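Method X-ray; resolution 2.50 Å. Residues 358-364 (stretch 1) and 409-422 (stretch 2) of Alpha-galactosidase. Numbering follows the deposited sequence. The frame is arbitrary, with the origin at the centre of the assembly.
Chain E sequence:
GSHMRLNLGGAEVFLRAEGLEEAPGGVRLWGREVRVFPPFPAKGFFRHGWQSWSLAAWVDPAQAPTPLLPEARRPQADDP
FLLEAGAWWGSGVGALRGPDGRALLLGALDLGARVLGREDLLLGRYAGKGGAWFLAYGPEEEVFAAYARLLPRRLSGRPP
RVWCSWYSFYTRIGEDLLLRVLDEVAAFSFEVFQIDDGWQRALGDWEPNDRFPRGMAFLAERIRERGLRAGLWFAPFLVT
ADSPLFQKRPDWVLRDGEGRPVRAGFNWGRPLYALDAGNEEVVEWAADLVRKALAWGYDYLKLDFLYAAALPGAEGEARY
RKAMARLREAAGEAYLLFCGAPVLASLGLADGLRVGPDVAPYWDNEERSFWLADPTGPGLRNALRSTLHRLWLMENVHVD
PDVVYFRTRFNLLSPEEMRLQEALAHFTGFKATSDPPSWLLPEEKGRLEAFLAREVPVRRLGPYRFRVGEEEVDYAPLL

Stretch 1, residues 358-364: DVAPYWD
Stretch 2, residues 409-422: RFNLLSPEEMRLQE

Stretch 1 has no regular helix or strand. Stretch 2 begins as a loop and enters a helix at Pro415 that continues past Glu422. The two bury 453 Å² between them. In the register, Pro361 CA lies 4.7 Å from Asn411 CA, and Tyr362 CA 4.9 Å from Leu413 CA. Val359 and Gln421 are more distant, with CA to CA 9.0 Å.

One direct hydrogen bond joins the stretches, from Leu412 N to Pro361 O, at 2.8 Å and 151°. Pro361 has phi/psi -80/44, and Leu412 -100/-3. A water adds a second link. It accepts from Trp363 N at 3.1 Å and donates to Leu412 O at 3.2 Å.

Asn411 is extended, at -164/134, with chi1 t and chi2 6°. This places Asn411 OD1 to accept from Leu413 N at 2.9 Å and 166°, which ties the loop to itself. Asn411 OD1 also lies 3.3 Å from Pro361 O. Both are acceptors, so this is packing only. Pro361 CB, on a C-gamma endo ring, is 3.4 Å from Asn411 OD1.

Leu413 has chi1 m and chi2 t. Its CA-to-CB bond points sideways, but the side-chain end comes nearer to stretch 1. The two methyls reach different residues: Leu413 CD1 is 3.5 Å from Ala360 O, and Leu413 CD2 is 3.4 Å from Tyr362 C and 3.6 Å from Trp363 N. Leu412, also m and t, points toward stretch 1. Tyr362 is p, with chi2 80°, and its CA-to-CB bond points away. Its contact with Leu412 is therefore made near the backbone, Tyr362 CB to Leu412 CB, 4.2 Å.

Ser414 is the N-cap. With chi1 p, Ser414 OG accepts from Glu417 N at 3.0 Å. Glu417 answers with chi1 m, chi2 t and chi3 -15°, so that Glu417 OE1 accepts from Ser414 N at 2.7 Å. The other carboxylate oxygen, Glu417 OE2, lies 3.5 Å from Trp363 CB.

Trp363 has backbone -72/-50, chi1 t and chi2 -113°. It loses 83 Å² to stretch 2. Chi1 t carries the indole to the helix, where Trp363 CH2 meets Leu420 CD1 at 4.0 Å. Leu420 is m and t and points toward stretch 1. Both Glu417 and Leu420 approach the ring obliquely.

One turn beyond Glu417, Gln421 also points toward stretch 1. With chi1 t, chi2 p and chi3 5°, it brings Gln421 NE2 to 3.5 Å from CG1 of Val359, which is m and points toward the helix. That nitrogen is hydrogen-bonded elsewhere in the structure.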

# COMPACT_ATOMS: atom_id res chain seq x y z
N ASP E 358 4.79 -18.12 34.16
CA ASP E 358 5.66 -17.96 35.32
C ASP E 358 5.11 -16.91 36.28
O ASP E 358 4.64 -15.84 35.87
CB ASP E 358 7.05 -17.52 34.86
CG ASP E 358 7.81 -18.61 34.18
OD1 ASP E 358 7.28 -19.75 34.08
OD2 ASP E 358 8.94 -18.31 33.76
N VAL E 359 5.19 -17.21 37.56
CA VAL E 359 5.08 -16.14 38.53
C VAL E 359 6.32 -15.27 38.38
O VAL E 359 7.29 -15.63 37.72
CB VAL E 359 4.92 -16.65 39.97
CG1 VAL E 359 3.60 -17.40 40.13
CG2 VAL E 359 6.12 -17.52 40.34
N ALA E 360 6.28 -14.10 38.99
CA ALA E 360 7.41 -13.20 39.02
C ALA E 360 7.29 -12.44 40.32
O ALA E 360 6.23 -12.48 40.97
CB ALA E 360 7.42 -12.26 37.81
N PRO E 361 8.36 -11.72 40.76
CA PRO E 361 8.26 -10.95 42.00
C PRO E 361 7.55 -9.61 41.81
O PRO E 361 8.00 -8.57 42.29
CB PRO E 361 9.73 -10.78 42.41
CG PRO E 361 10.54 -10.99 41.17
CD PRO E 361 9.65 -11.51 40.08
N TYR E 362 6.44 -9.63 41.07
CA TYR E 362 5.69 -8.41 40.78
C TYR E 362 4.32 -8.81 40.23
O TYR E 362 4.12 -9.93 39.75
CB TYR E 362 6.41 -7.47 39.80
CG TYR E 362 6.99 -8.09 38.55
CD1 TYR E 362 6.18 -8.38 37.45
CD2 TYR E 362 8.35 -8.36 38.46
CE1 TYR E 362 6.73 -8.94 36.30
CE2 TYR E 362 8.90 -8.91 37.32
CZ TYR E 362 8.09 -9.20 36.24
OH TYR E 362 8.66 -9.77 35.11
N TRP E 363 3.38 -7.87 40.32
CA TRP E 363 2.01 -8.18 39.95
C TRP E 363 1.88 -8.32 38.44
O TRP E 363 1.33 -9.31 37.95
CB TRP E 363 1.05 -7.11 40.50
CG TRP E 363 -0.38 -7.40 40.22
CD1 TRP E 363 -1.20 -6.69 39.40
CD2 TRP E 363 -1.17 -8.49 40.73
NE1 TRP E 363 -2.45 -7.26 39.37
CE2 TRP E 363 -2.46 -8.36 40.19
CE3 TRP E 363 -0.91 -9.56 41.61
CZ2 TRP E 363 -3.50 -9.25 40.47
CZ3 TRP E 363 -1.94 -10.44 41.91
CH2 TRP E 363 -3.22 -10.28 41.34
N ASP E 364 2.38 -7.35 37.69
CA ASP E 364 2.18 -7.36 36.25
C ASP E 364 3.10 -6.37 35.55
O ASP E 364 3.08 -5.18 35.85
CB ASP E 364 0.71 -7.05 35.94
CG ASP E 364 0.34 -7.32 34.49
OD1 ASP E 364 0.79 -8.34 33.92
OD2 ASP E 364 -0.44 -6.52 33.92
N ARG E 409 11.89 -9.18 50.85
CA ARG E 409 13.12 -8.70 50.26
C ARG E 409 13.25 -9.26 48.85
O ARG E 409 12.88 -10.42 48.59
CB ARG E 409 14.33 -9.11 51.11
CG ARG E 409 14.22 -8.55 52.54
CD ARG E 409 15.35 -8.98 53.47
NE ARG E 409 16.61 -8.35 53.12
CZ ARG E 409 17.75 -9.01 52.98
NH1 ARG E 409 17.76 -10.32 53.19
NH2 ARG E 409 18.87 -8.38 52.64
N PHE E 410 13.75 -8.43 47.93
CA PHE E 410 13.94 -8.83 46.54
C PHE E 410 12.63 -9.32 45.94
O PHE E 410 12.56 -10.39 45.32
CB PHE E 410 15.04 -9.88 46.43
CG PHE E 410 16.31 -9.44 47.07
CD1 PHE E 410 17.00 -8.33 46.57
CD2 PHE E 410 16.80 -10.09 48.20
CE1 PHE E 410 18.17 -7.90 47.17
CE2 PHE E 410 17.97 -9.66 48.80
CZ PHE E 410 18.66 -8.56 48.29
N ASN E 411 11.57 -8.54 46.15
CA ASN E 411 10.22 -8.91 45.75
C ASN E 411 9.38 -7.65 45.78
O ASN E 411 9.50 -6.87 46.72
CB ASN E 411 9.65 -10.01 46.67
CG ASN E 411 8.29 -10.49 46.24
OD1 ASN E 411 7.80 -10.09 45.18
ND2 ASN E 411 7.65 -11.34 47.07
N LEU E 412 8.59 -7.41 44.75
CA LEU E 412 7.73 -6.23 44.71
C LEU E 412 6.30 -6.55 45.08
O LEU E 412 5.48 -5.63 45.14
CB LEU E 412 7.74 -5.59 43.32
CG LEU E 412 9.06 -5.08 42.76
CD1 LEU E 412 8.79 -4.33 41.45
CD2 LEU E 412 9.80 -4.23 43.80
N LEU E 413 5.99 -7.82 45.32
CA LEU E 413 4.61 -8.22 45.53
C LEU E 413 4.10 -7.75 46.89
O LEU E 413 4.84 -7.70 47.88
CB LEU E 413 4.50 -9.73 45.44
CG LEU E 413 4.58 -10.29 44.02
CD1 LEU E 413 4.75 -11.79 44.08
CD2 LEU E 413 3.32 -9.90 43.27
N SER E 414 2.83 -7.42 46.94
CA SER E 414 2.24 -7.05 48.22
C SER E 414 1.86 -8.30 49.02
O SER E 414 1.66 -9.38 48.46
CB SER E 414 1.02 -6.17 48.02
OG SER E 414 -0.14 -6.95 47.80
N PRO E 415 1.79 -8.18 50.34
CA PRO E 415 1.39 -9.34 51.16
C PRO E 415 0.02 -9.87 50.81
O PRO E 415 -0.21 -11.08 50.89
CB PRO E 415 1.46 -8.79 52.58
CG PRO E 415 2.53 -7.71 52.49
CD PRO E 415 2.31 -7.07 51.17
N GLU E 416 -0.92 -9.01 50.41
CA GLU E 416 -2.20 -9.56 50.01
C GLU E 416 -2.10 -10.22 48.63
O GLU E 416 -2.75 -11.25 48.40
CB GLU E 416 -3.28 -8.47 50.05
CG GLU E 416 -3.63 -7.81 48.72
CD GLU E 416 -4.48 -6.55 48.87
OE1 GLU E 416 -5.73 -6.68 48.96
OE2 GLU E 416 -3.91 -5.44 48.87
N GLU E 417 -1.27 -9.69 47.73
CA GLU E 417 -1.03 -10.36 46.46
C GLU E 417 -0.42 -11.74 46.69
O GLU E 417 -0.88 -12.74 46.12
CB GLU E 417 -0.13 -9.49 45.58
CG GLU E 417 -0.87 -8.30 44.95
CD GLU E 417 0.07 -7.22 44.39
OE1 GLU E 417 1.27 -7.23 44.73
OE2 GLU E 417 -0.40 -6.35 43.62
N MET E 418 0.58 -11.83 47.57
CA MET E 418 1.21 -13.12 47.84
C MET E 418 0.24 -14.16 48.41
O MET E 418 0.41 -15.36 48.19
CB MET E 418 2.38 -12.94 48.80
CG MET E 418 3.59 -12.33 48.18
SD MET E 418 4.97 -12.26 49.34
CE MET E 418 4.91 -10.53 49.85
N ARG E 419 -0.77 -13.72 49.15
CA ARG E 419 -1.72 -14.65 49.75
C ARG E 419 -2.60 -15.32 48.70
O ARG E 419 -3.01 -16.47 48.88
CB ARG E 419 -2.57 -13.90 50.77
CG ARG E 419 -3.68 -14.71 51.41
CD ARG E 419 -4.10 -14.10 52.76
NE ARG E 419 -3.15 -14.39 53.84
CZ ARG E 419 -2.28 -13.50 54.33
NH1 ARG E 419 -2.22 -12.27 53.83
NH2 ARG E 419 -1.46 -13.85 55.33
N LEU E 420 -2.90 -14.63 47.60
CA LEU E 420 -3.65 -15.26 46.51
C LEU E 420 -2.89 -16.46 45.94
O LEU E 420 -3.49 -17.51 45.67
CB LEU E 420 -3.92 -14.24 45.40
CG LEU E 420 -4.66 -12.96 45.77
CD1 LEU E 420 -4.77 -12.09 44.54
CD2 LEU E 420 -6.02 -13.28 46.33
N GLN E 421 -1.58 -16.31 45.73
CA GLN E 421 -0.77 -17.41 45.25
C GLN E 421 -0.68 -18.52 46.28
O GLN E 421 -0.84 -19.70 45.95
CB GLN E 421 0.62 -16.87 44.86
CG GLN E 421 1.62 -17.88 44.27
CD GLN E 421 1.15 -18.51 42.98
OE1 GLN E 421 0.10 -18.16 42.44
NE2 GLN E 421 1.95 -19.46 42.46
N GLU E 422 -0.47 -18.17 47.54
CA GLU E 422 -0.39 -19.20 48.58
C GLU E 422 -1.66 -20.04 48.64
O GLU E 422 -1.59 -21.27 48.83
CB GLU E 422 -0.11 -18.55 49.93
CG GLU E 422 0.31 -19.52 50.99
CD GLU E 422 0.15 -18.94 52.37
OE1 GLU E 422 1.09 -18.24 52.81
OE2 GLU E 422 -0.90 -19.18 53.02
O HOH W 1 3.84 -5.59 42.39